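Local coordinates for protein carboxylase (Deinococcus radiodurans, PDB 5H80) that probably catalyses, as the biotin carboxylase component of a single-chain carboxylase, the ATP-dependent carboxylation of biotin on a carrier protein, at residues T258-F269 with Y472-L483. Numbering follows the deposited sequence.
Sequences TVQRRHQKLLEF and YELSTHWLDERL
Tyr472 turns the CE1 side of its ring onto one face of Phe269, an edge-to-face (T-shaped) pair with the planes 82° apart and CE1 3.6 Å from Phe269 CE2. Over one face of the tyrosine ring sits Leu474 CD1, which also meets Val259 CG2 at 3.6 Å. The indole of Trp478 is sandwiched between Leu474 CD2 on one face and Arg482 CD on the other. Tyr472 OH, beside Phe269 CD2, hydrogen-bonds Asp256 OD1 and accepts from a water that itself accepts from Val259 N and donates to Leu267 O.

In the middle, Thr476 CA directs its hydrogen almost straight at Thr258 O, 3.5 Å from CA, while Thr258 OG1 bonds Asp256. Farther along, Leu479 has CG anti to its backbone N (chi1 -174°), which directs CD1 to Leu266 CD1, 3.7 Å away, and CD2 to the aliphatic part of Arg261. Leu463 of helix 457-465 also packs on Val259 and Leu479. At the hairpin tip, Asp480 OD1 takes Arg262 N through its syn lone pair, a nearly straight bond of 2.8 Å at 170°, while a water that accepts from His263 N lies 2.9 Å from Asp480 OD2. With an alanine at Asp480, Arg262 N is likely to lose its carboxylate partner and that water one of its contacts. A further water accepts from Asp480 N and lies 3.0 Å from Gln260 O and close to Thr476 O, between backbones that do not pair directly.

The example illustrates how a C-terminal segment can clasp a β-hairpin, here closed by the type I' turn Arg261-Gln264: a carboxylate captures a turn amide, and aromatic packing holds the far end of strand 264-270. Residues 472-483 thus pack against the hairpin at the edge of the antiparallel sheet in which 260-261 is the outermost strand.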
loop_
_atom_site.group_PDB
_atom_site.type_symbol
_atom_site.label_atom_id
_atom_site.label_comp_id
_atom_site.label_asym_id
_atom_site.label_seq_id
_atom_site.Cartn_x
_atom_site.Cartn_y
_atom_site.Cartn_z
ATOM N N THR A 258 -18.357 11.551 -7.497
ATOM C CA THR A 258 -19.054 12.512 -8.373
ATOM C C THR A 258 -18.692 12.456 -9.851
ATOM O O THR A 258 -19.505 12.700 -10.734
ATOM C CB THR A 258 -18.891 13.911 -7.769
ATOM O OG1 THR A 258 -19.474 14.002 -6.443
ATOM C CG2 THR A 258 -19.390 15.074 -8.789
ATOM N N VAL A 259 -17.426 12.211 -10.161
ATOM C CA VAL A 259 -16.925 12.161 -11.538
ATOM C C VAL A 259 -17.375 10.795 -12.185
ATOM O O VAL A 259 -16.917 9.698 -11.831
ATOM C CB VAL A 259 -15.399 12.316 -11.545
ATOM C CG1 VAL A 259 -14.891 12.134 -12.959
ATOM C CG2 VAL A 259 -14.977 13.649 -10.872
ATOM N N GLN A 260 -18.433 10.923 -13.013
ATOM C CA GLN A 260 -19.118 9.770 -13.667
ATOM C C GLN A 260 -19.270 10.048 -15.131
ATOM O O GLN A 260 -19.376 11.164 -15.472
ATOM C CB GLN A 260 -20.520 9.654 -13.126
ATOM C CG GLN A 260 -20.545 9.536 -11.662
ATOM C CD GLN A 260 -21.889 9.371 -11.021
ATOM O OE1 GLN A 260 -22.893 9.176 -11.689
ATOM N NE2 GLN A 260 -21.885 9.330 -9.681
ATOM N N ARG A 261 -19.255 9.016 -15.946
ATOM C CA ARG A 261 -19.394 9.127 -17.437
ATOM C C ARG A 261 -20.669 8.367 -17.686
ATOM O O ARG A 261 -20.735 7.176 -17.350
ATOM C CB ARG A 261 -18.269 8.501 -18.182
ATOM C CG ARG A 261 -18.285 8.748 -19.701
ATOM C CD ARG A 261 -17.189 7.879 -20.272
ATOM N NE ARG A 261 -16.537 8.408 -21.477
ATOM C CZ ARG A 261 -15.231 8.256 -21.792
ATOM N NH1 ARG A 261 -14.371 7.644 -20.962
ATOM N NH2 ARG A 261 -14.757 8.738 -22.953
ATOM N N ARG A 262 -21.726 9.048 -18.120
ATOM C CA ARG A 262 -23.061 8.383 -18.214
ATOM C C ARG A 262 -23.355 7.451 -17.041
ATOM O O ARG A 262 -23.676 6.286 -17.232
ATOM C CB ARG A 262 -23.186 7.589 -19.542
ATOM C CG ARG A 262 -23.081 8.449 -20.798
ATOM C CD ARG A 262 -23.344 7.654 -22.066
ATOM N NE ARG A 262 -23.721 8.505 -23.202
ATOM C CZ ARG A 262 -23.886 8.074 -24.456
ATOM N NH1 ARG A 262 -23.699 6.790 -24.772
ATOM N NH2 ARG A 262 -24.235 8.931 -25.409
ATOM N N HIS A 263 -23.207 7.963 -15.828
ATOM C CA HIS A 263 -23.556 7.225 -14.601
ATOM C C HIS A 263 -22.591 6.078 -14.196
ATOM O O HIS A 263 -22.815 5.447 -13.166
ATOM C CB HIS A 263 -25.033 6.726 -14.649
ATOM C CG HIS A 263 -26.038 7.830 -14.821
ATOM N ND1 HIS A 263 -26.506 8.226 -16.058
ATOM C CD2 HIS A 263 -26.644 8.634 -13.913
ATOM C CE1 HIS A 263 -27.341 9.238 -15.906
ATOM N NE2 HIS A 263 -27.455 9.494 -14.615
ATOM N N GLN A 264 -21.511 5.867 -14.937
ATOM C CA GLN A 264 -20.379 4.988 -14.518
ATOM C C GLN A 264 -19.286 5.793 -13.751
ATOM O O GLN A 264 -18.717 6.726 -14.268
ATOM C CB GLN A 264 -19.708 4.343 -15.728
ATOM C CG GLN A 264 -20.619 3.695 -16.773
ATOM C CD GLN A 264 -21.882 3.097 -16.189
ATOM O OE1 GLN A 264 -22.912 3.778 -16.072
ATOM N NE2 GLN A 264 -21.821 1.822 -15.826
ATOM N N LYS A 265 -18.989 5.408 -12.544
ATOM C CA LYS A 265 -18.015 6.067 -11.708
ATOM C C LYS A 265 -16.584 5.852 -12.246
ATOM O O LYS A 265 -16.319 4.765 -12.806
ATOM C CB LYS A 265 -18.165 5.518 -10.265
ATOM C CG LYS A 265 -19.487 5.799 -9.535
ATOM C CD LYS A 265 -19.669 4.902 -8.285
ATOM C CE LYS A 265 -20.981 5.124 -7.569
ATOM N NZ LYS A 265 -21.288 4.186 -6.449
ATOM N N LEU A 266 -15.750 6.886 -12.310
ATOM C CA LEU A 266 -14.399 6.806 -12.792
ATOM C C LEU A 266 -13.393 7.134 -11.711
ATOM O O LEU A 266 -12.348 6.496 -11.676
ATOM C CB LEU A 266 -14.105 7.739 -14.000
ATOM C CG LEU A 266 -14.859 7.368 -15.256
ATOM C CD1 LEU A 266 -14.722 8.457 -16.299
ATOM C CD2 LEU A 266 -14.272 6.035 -15.757
ATOM N N LEU A 267 -13.641 8.169 -10.909
ATOM C CA LEU A 267 -12.693 8.612 -9.845
ATOM C C LEU A 267 -13.440 8.652 -8.510
ATOM O O LEU A 267 -14.578 9.112 -8.436
ATOM C CB LEU A 267 -12.051 9.975 -10.039
ATOM C CG LEU A 267 -11.203 10.130 -11.264
ATOM C CD1 LEU A 267 -10.970 11.547 -11.597
ATOM C CD2 LEU A 267 -9.874 9.314 -11.182
ATOM N N GLU A 268 -12.926 7.966 -7.510
ATOM C CA GLU A 268 -13.673 7.877 -6.249
ATOM C C GLU A 268 -12.709 8.328 -5.163
ATOM O O GLU A 268 -11.651 7.742 -5.012
ATOM C CB GLU A 268 -14.177 6.440 -6.085
ATOM C CG GLU A 268 -15.148 6.070 -7.254
ATOM C CD GLU A 268 -15.076 4.644 -7.714
ATOM O OE1 GLU A 268 -13.974 4.146 -8.006
ATOM O OE2 GLU A 268 -16.161 4.049 -7.783
ATOM N N PHE A 269 -13.144 9.262 -4.325
ATOM C CA PHE A 269 -12.299 9.920 -3.299
ATOM C C PHE A 269 -12.732 9.560 -1.838
ATOM O O PHE A 269 -13.877 9.417 -1.522
ATOM C CB PHE A 269 -12.334 11.410 -3.516
ATOM C CG PHE A 269 -11.769 11.828 -4.735
ATOM C CD1 PHE A 269 -10.506 12.383 -4.766
ATOM C CD2 PHE A 269 -12.463 11.751 -5.939
ATOM C CE1 PHE A 269 -9.983 12.845 -5.903
ATOM C CE2 PHE A 269 -11.910 12.277 -7.114
ATOM C CZ PHE A 269 -10.635 12.730 -7.102
ATOM N N TYR A 472 -12.363 20.680 -6.950
ATOM C CA TYR A 472 -13.519 19.860 -6.750
ATOM C C TYR A 472 -14.800 20.660 -7.041
ATOM O O TYR A 472 -15.768 20.536 -6.217
ATOM C CB TYR A 472 -13.481 19.185 -5.356
ATOM C CG TYR A 472 -13.922 17.759 -5.451
ATOM C CD1 TYR A 472 -13.006 16.796 -5.931
ATOM C CD2 TYR A 472 -15.248 17.380 -5.196
ATOM C CE1 TYR A 472 -13.424 15.436 -6.146
ATOM C CE2 TYR A 472 -15.649 15.996 -5.322
ATOM C CZ TYR A 472 -14.777 15.077 -5.841
ATOM O OH TYR A 472 -15.176 13.790 -6.104
ATOM N N GLU A 473 -14.802 21.472 -8.098
ATOM C CA GLU A 473 -15.994 22.233 -8.420
ATOM C C GLU A 473 -16.781 21.375 -9.422
ATOM O O GLU A 473 -16.577 21.552 -10.653
ATOM C CB GLU A 473 -15.594 23.533 -9.010
ATOM C CG GLU A 473 -14.995 24.457 -7.979
ATOM C CD GLU A 473 -14.466 25.755 -8.600
ATOM O OE1 GLU A 473 -14.115 25.830 -9.787
ATOM O OE2 GLU A 473 -14.431 26.716 -7.855
ATOM N N LEU A 474 -17.494 20.347 -8.923
ATOM C CA LEU A 474 -17.938 19.222 -9.782
ATOM C C LEU A 474 -19.382 18.878 -9.389
ATOM O O LEU A 474 -19.844 19.187 -8.234
ATOM C CB LEU A 474 -17.111 18.001 -9.412
ATOM C CG LEU A 474 -15.619 18.092 -9.733
ATOM C CD1 LEU A 474 -14.903 16.855 -9.133
ATOM C CD2 LEU A 474 -15.330 18.250 -11.201
ATOM N N SER A 475 -20.102 18.307 -10.312
ATOM C CA SER A 475 -21.375 17.709 -10.042
ATOM C C SER A 475 -21.400 16.396 -10.836
ATOM O O SER A 475 -20.514 16.156 -11.671
ATOM C CB SER A 475 -22.583 18.608 -10.647
ATOM O OG SER A 475 -22.431 18.621 -12.043
ATOM N N THR A 476 -22.451 15.632 -10.666
ATOM C CA THR A 476 -22.581 14.325 -11.381
ATOM C C THR A 476 -22.759 14.493 -12.942
ATOM O O THR A 476 -22.513 13.596 -13.643
ATOM C CB THR A 476 -23.710 13.498 -10.765
ATOM O OG1 THR A 476 -24.922 14.282 -10.732
ATOM C CG2 THR A 476 -23.367 13.087 -9.325
ATOM N N HIS A 477 -23.181 15.685 -13.404
ATOM C CA HIS A 477 -23.242 16.026 -14.836
ATOM C C HIS A 477 -22.080 16.779 -15.420
ATOM O O HIS A 477 -22.062 16.991 -16.634
ATOM C CB HIS A 477 -24.520 16.815 -15.102
ATOM C CG HIS A 477 -25.728 16.097 -14.632
ATOM N ND1 HIS A 477 -26.162 14.923 -15.212
ATOM C CD2 HIS A 477 -26.550 16.319 -13.578
ATOM C CE1 HIS A 477 -27.218 14.468 -14.559
ATOM N NE2 HIS A 477 -27.481 15.302 -13.567
ATOM N N TRP A 478 -21.085 17.095 -14.589
ATOM C CA TRP A 478 -19.906 17.781 -15.015
ATOM C C TRP A 478 -19.238 17.123 -16.171
ATOM O O TRP A 478 -18.973 17.804 -17.224
ATOM C CB TRP A 478 -18.909 17.883 -13.839
ATOM C CG TRP A 478 -17.647 18.568 -14.252
ATOM C CD1 TRP A 478 -17.399 19.874 -14.273
ATOM C CD2 TRP A 478 -16.405 17.911 -14.534
ATOM N NE1 TRP A 478 -16.087 20.104 -14.685
ATOM C CE2 TRP A 478 -15.454 18.901 -14.842
ATOM C CE3 TRP A 478 -16.040 16.604 -14.634
ATOM C CZ2 TRP A 478 -14.120 18.579 -15.226
ATOM C CZ3 TRP A 478 -14.694 16.274 -14.958
ATOM C CH2 TRP A 478 -13.760 17.262 -15.295
ATOM N N LEU A 479 -18.932 15.833 -16.040
ATOM C CA LEU A 479 -18.187 15.146 -17.071
ATOM C C LEU A 479 -18.976 14.991 -18.365
ATOM O O LEU A 479 -18.380 15.159 -19.423
ATOM C CB LEU A 479 -17.618 13.827 -16.640
ATOM C CG LEU A 479 -16.700 13.023 -17.511
ATOM C CD1 LEU A 479 -15.970 11.966 -16.688
ATOM C CD2 LEU A 479 -17.441 12.371 -18.676
ATOM N N ASP A 480 -20.266 14.651 -18.290
ATOM C CA ASP A 480 -20.998 14.448 -19.563
ATOM C C ASP A 480 -21.067 15.743 -20.368
ATOM O O ASP A 480 -20.852 15.759 -21.624
ATOM C CB ASP A 480 -22.343 13.823 -19.313
ATOM C CG ASP A 480 -22.250 12.328 -18.853
ATOM O OD1 ASP A 480 -21.199 11.659 -19.044
ATOM O OD2 ASP A 480 -23.224 11.865 -18.264
ATOM N N GLU A 481 -21.227 16.854 -19.661
ATOM C CA GLU A 481 -21.208 18.153 -20.322
ATOM C C GLU A 481 -19.942 18.555 -20.964
ATOM O O GLU A 481 -19.962 19.390 -21.846
ATOM C CB GLU A 481 -21.576 19.246 -19.356
ATOM C CG GLU A 481 -22.977 19.147 -18.822
ATOM C CD GLU A 481 -23.435 20.399 -18.088
ATOM O OE1 GLU A 481 -22.873 21.466 -18.289
ATOM O OE2 GLU A 481 -24.389 20.288 -17.328
ATOM N N ARG A 482 -18.819 18.074 -20.478
ATOM C CA ARG A 482 -17.506 18.478 -20.988
ATOM C C ARG A 482 -16.755 17.401 -21.737
ATOM O O ARG A 482 -15.534 17.492 -21.912
ATOM C CB ARG A 482 -16.679 18.894 -19.808
ATOM C CG ARG A 482 -17.275 20.107 -19.132
ATOM C CD ARG A 482 -16.574 20.439 -17.841
ATOM N NE ARG A 482 -17.091 21.711 -17.356
ATOM C CZ ARG A 482 -18.349 21.954 -16.936
ATOM N NH1 ARG A 482 -18.658 23.187 -16.595
ATOM N NH2 ARG A 482 -19.303 21.009 -16.794
ATOM N N LEU A 483 -17.469 16.359 -22.144
ATOM C CA LEU A 483 -16.835 15.232 -22.801
ATOM C C LEU A 483 -16.007 15.685 -24.053
ATOM O O LEU A 483 -14.833 15.327 -24.149
ATOM C CB LEU A 483 -17.885 14.186 -23.084
ATOM C CG LEU A 483 -17.551 12.894 -23.805
ATOM C CD1 LEU A 483 -16.252 12.313 -23.264
ATOM C CD2 LEU A 483 -18.709 11.919 -23.640
HETATM O O HOH W 1 -15.283 11.871 -8.231
HETATM O O HOH W 2 -19.396 14.071 -13.630
HETATM O O HOH W 3 -21.360 13.315 -15.965
HETATM O O HOH W 4 -22.875 10.722 -15.582
#